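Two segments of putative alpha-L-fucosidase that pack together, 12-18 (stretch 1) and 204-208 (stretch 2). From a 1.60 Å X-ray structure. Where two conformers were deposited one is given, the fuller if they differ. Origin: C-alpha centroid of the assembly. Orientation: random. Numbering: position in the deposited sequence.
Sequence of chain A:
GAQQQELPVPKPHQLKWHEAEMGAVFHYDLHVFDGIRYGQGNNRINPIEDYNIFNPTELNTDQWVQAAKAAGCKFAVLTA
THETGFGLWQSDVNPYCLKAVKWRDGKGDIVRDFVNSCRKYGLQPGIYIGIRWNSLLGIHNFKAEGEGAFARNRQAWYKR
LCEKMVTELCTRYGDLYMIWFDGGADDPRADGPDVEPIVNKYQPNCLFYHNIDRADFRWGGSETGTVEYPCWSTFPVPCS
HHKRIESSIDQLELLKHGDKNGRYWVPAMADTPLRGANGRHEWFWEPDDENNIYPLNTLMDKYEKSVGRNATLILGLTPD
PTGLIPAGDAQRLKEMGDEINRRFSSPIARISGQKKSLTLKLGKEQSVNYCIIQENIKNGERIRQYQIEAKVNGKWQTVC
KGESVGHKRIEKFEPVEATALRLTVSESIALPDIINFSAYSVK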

# COMPACT_ATOMS: atom_id res chain seq x y z
N PRO A 12 -32.85 -21.59 -2.13
CA PRO A 12 -33.15 -21.32 -0.74
C PRO A 12 -32.51 -20.04 -0.19
O PRO A 12 -33.16 -19.30 0.57
CB PRO A 12 -32.59 -22.55 -0.06
CG PRO A 12 -32.77 -23.63 -1.05
CD PRO A 12 -32.44 -22.98 -2.36
N HIS A 13 -31.25 -19.71 -0.56
CA HIS A 13 -30.60 -18.54 0.01
C HIS A 13 -31.09 -17.22 -0.61
O HIS A 13 -30.73 -16.13 -0.14
CB HIS A 13 -29.08 -18.66 -0.03
CG HIS A 13 -28.47 -18.32 -1.36
ND1 HIS A 13 -28.48 -19.19 -2.42
CD2 HIS A 13 -27.81 -17.21 -1.78
CE1 HIS A 13 -27.87 -18.62 -3.45
NE2 HIS A 13 -27.45 -17.42 -3.09
N GLN A 14 -31.90 -17.30 -1.67
CA GLN A 14 -32.46 -16.11 -2.28
C GLN A 14 -33.78 -15.70 -1.60
O GLN A 14 -34.24 -14.59 -1.82
CB GLN A 14 -32.70 -16.30 -3.78
CG GLN A 14 -31.42 -16.25 -4.61
CD GLN A 14 -31.64 -16.59 -6.06
OE1 GLN A 14 -32.13 -17.68 -6.40
NE2 GLN A 14 -31.29 -15.63 -6.94
N LEU A 15 -34.37 -16.56 -0.77
CA LEU A 15 -35.64 -16.18 -0.14
C LEU A 15 -35.46 -14.93 0.73
O LEU A 15 -36.32 -14.03 0.72
CB LEU A 15 -36.24 -17.35 0.64
CG LEU A 15 -36.65 -18.56 -0.21
CD1 LEU A 15 -37.21 -19.65 0.71
CD2 LEU A 15 -37.70 -18.21 -1.25
N LYS A 16 -34.33 -14.81 1.42
CA LYS A 16 -34.08 -13.65 2.30
C LYS A 16 -33.92 -12.36 1.53
O LYS A 16 -34.03 -11.31 2.10
CB LYS A 16 -32.87 -13.88 3.22
CG LYS A 16 -31.56 -14.18 2.52
CD LYS A 16 -30.38 -14.24 3.48
CE LYS A 16 -29.11 -14.55 2.73
NZ LYS A 16 -29.16 -15.94 2.20
N TRP A 17 -33.61 -12.46 0.23
CA TRP A 17 -33.52 -11.29 -0.65
C TRP A 17 -34.93 -10.71 -0.79
O TRP A 17 -35.18 -9.50 -0.54
CB TRP A 17 -32.95 -11.69 -2.03
CG TRP A 17 -33.10 -10.59 -2.98
CD1 TRP A 17 -34.00 -10.51 -4.00
CD2 TRP A 17 -32.39 -9.33 -2.97
NE1 TRP A 17 -33.91 -9.28 -4.61
CE2 TRP A 17 -32.92 -8.56 -4.02
CE3 TRP A 17 -31.36 -8.80 -2.18
CZ2 TRP A 17 -32.46 -7.29 -4.29
CZ3 TRP A 17 -30.94 -7.53 -2.43
CH2 TRP A 17 -31.48 -6.80 -3.48
N HIS A 18 -35.86 -11.54 -1.24
CA HIS A 18 -37.24 -11.08 -1.42
C HIS A 18 -37.87 -10.64 -0.11
O HIS A 18 -38.55 -9.62 -0.06
CB HIS A 18 -38.10 -12.19 -1.98
CG HIS A 18 -37.72 -12.63 -3.36
ND1 HIS A 18 -38.06 -11.91 -4.48
CD2 HIS A 18 -36.98 -13.68 -3.78
CE1 HIS A 18 -37.57 -12.53 -5.55
NE2 HIS A 18 -36.93 -13.62 -5.15
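Stretch 2 (204-208) PNCLF

Packing of segment 204-208 on segment 12-18 of putative alpha-L-fucosidase. Pro204, Asn205 and Cys206 form a loop that runs into a strand at Leu207 and Phe208, and this short piece lies beside the first segment where its chain, already helical in phi and psi from Pro12 to Gln14, passes into a regular helix; the two segments run in roughly the same direction. The backbones come closest at the loop: the CA atoms of His13 and Asn205 are 5.2 Å apart, whereas those of Gln14 and Leu207, the next pair in register, are separated by 7.0 Å. The chain thus draws off as it enters the strand, and the side chain of Leu207 reaches across the wider gap.

Leu207 has the largest area covered, 105 Å². Its CA-to-CB bond points sideways, but with chi1 at -62° (m) and chi2 at 154° (t) its end comes nearer to the first segment. Leu207 CD2 rests 3.7 Å from His13 O, 3.8 Å from His13 CD2 and 4.0 Å from Gln14 CG; Leu207 CD1 lies 3.8 Å from Trp17 CE3, an apolar contact that approaches the indole obliquely. Leu207 therefore spans the start of the first segment and the helical turn that follows.

His13 is the most covered residue of its own segment, at 74 Å². Its CA-to-CB bond points toward the second segment, and chi1 of 81° (p) sets the ring alongside the loop backbone. His13 CB is 3.4 Å from Asn205 O, and His13 CD2 is 3.6 Å from Cys206 O, so two successive carbonyl oxygens of the loop border this one residue. His13 NE2 is hydrogen-bonded elsewhere in the structure.

Asn205 makes the polar link through its backbone rather than its amide side chain. Lys16, in the conformer given, reaches out with chi2 and chi3 both t, and its ammonium group donates a short hydrogen bond, NZ to Asn205 O at 2.5 Å. The same NZ donates to His13 O at 2.8 Å within its own segment, tying the two segments together where they run closest. The Asn205 side chain keeps a looser contact, OD1 of Asn205 lying 4.0 Å from CB of His13. Cys206 and Phe208 direct their side chains elsewhere: the CA-to-CB bond of Cys206 points away, and the end of the Phe208 side chain leads away, no nearer than 6.0 Å. In all, the contact buries 326 Å², counting both sides.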

# COMPACT_ATOMS: atom_id res chain seq x y z
N PRO A 204 -21.68 -20.15 1.85
CA PRO A 204 -22.63 -20.83 0.99
C PRO A 204 -24.05 -20.24 0.96
O PRO A 204 -24.76 -20.51 -0.00
CB PRO A 204 -22.62 -22.28 1.51
CG PRO A 204 -22.19 -22.13 2.89
CD PRO A 204 -21.15 -21.08 2.85
N ASN A 205 -24.47 -19.49 1.96
CA ASN A 205 -25.82 -18.88 1.93
C ASN A 205 -25.82 -17.40 1.67
O ASN A 205 -26.83 -16.77 1.77
CB ASN A 205 -26.51 -19.15 3.24
CG ASN A 205 -26.78 -20.61 3.43
OD1 ASN A 205 -27.45 -21.24 2.61
ND2 ASN A 205 -26.22 -21.16 4.48
N CYS A 206 -24.66 -16.87 1.30
CA CYS A 206 -24.49 -15.47 0.99
C CYS A 206 -24.83 -15.14 -0.45
O CYS A 206 -24.45 -15.86 -1.35
CB CYS A 206 -23.04 -15.05 1.32
SG CYS A 206 -22.59 -13.34 1.01
N LEU A 207 -25.56 -14.05 -0.68
CA LEU A 207 -25.88 -13.63 -2.04
C LEU A 207 -24.61 -13.16 -2.69
O LEU A 207 -23.90 -12.32 -2.15
CB LEU A 207 -26.92 -12.52 -2.06
CG LEU A 207 -28.30 -12.87 -1.47
CD1 LEU A 207 -29.07 -11.59 -0.94
CD2 LEU A 207 -29.14 -13.73 -2.45
N PHE A 208 -24.35 -13.69 -3.87
CA PHE A 208 -23.14 -13.37 -4.65
C PHE A 208 -23.55 -12.35 -5.73
O PHE A 208 -24.35 -12.67 -6.64
CB PHE A 208 -22.56 -14.62 -5.29
CG PHE A 208 -21.33 -14.36 -6.10
CD1 PHE A 208 -20.07 -14.32 -5.51
CD2 PHE A 208 -21.43 -14.14 -7.48
CE1 PHE A 208 -18.95 -14.07 -6.26
CE2 PHE A 208 -20.31 -13.90 -8.22
CZ PHE A 208 -19.07 -13.87 -7.64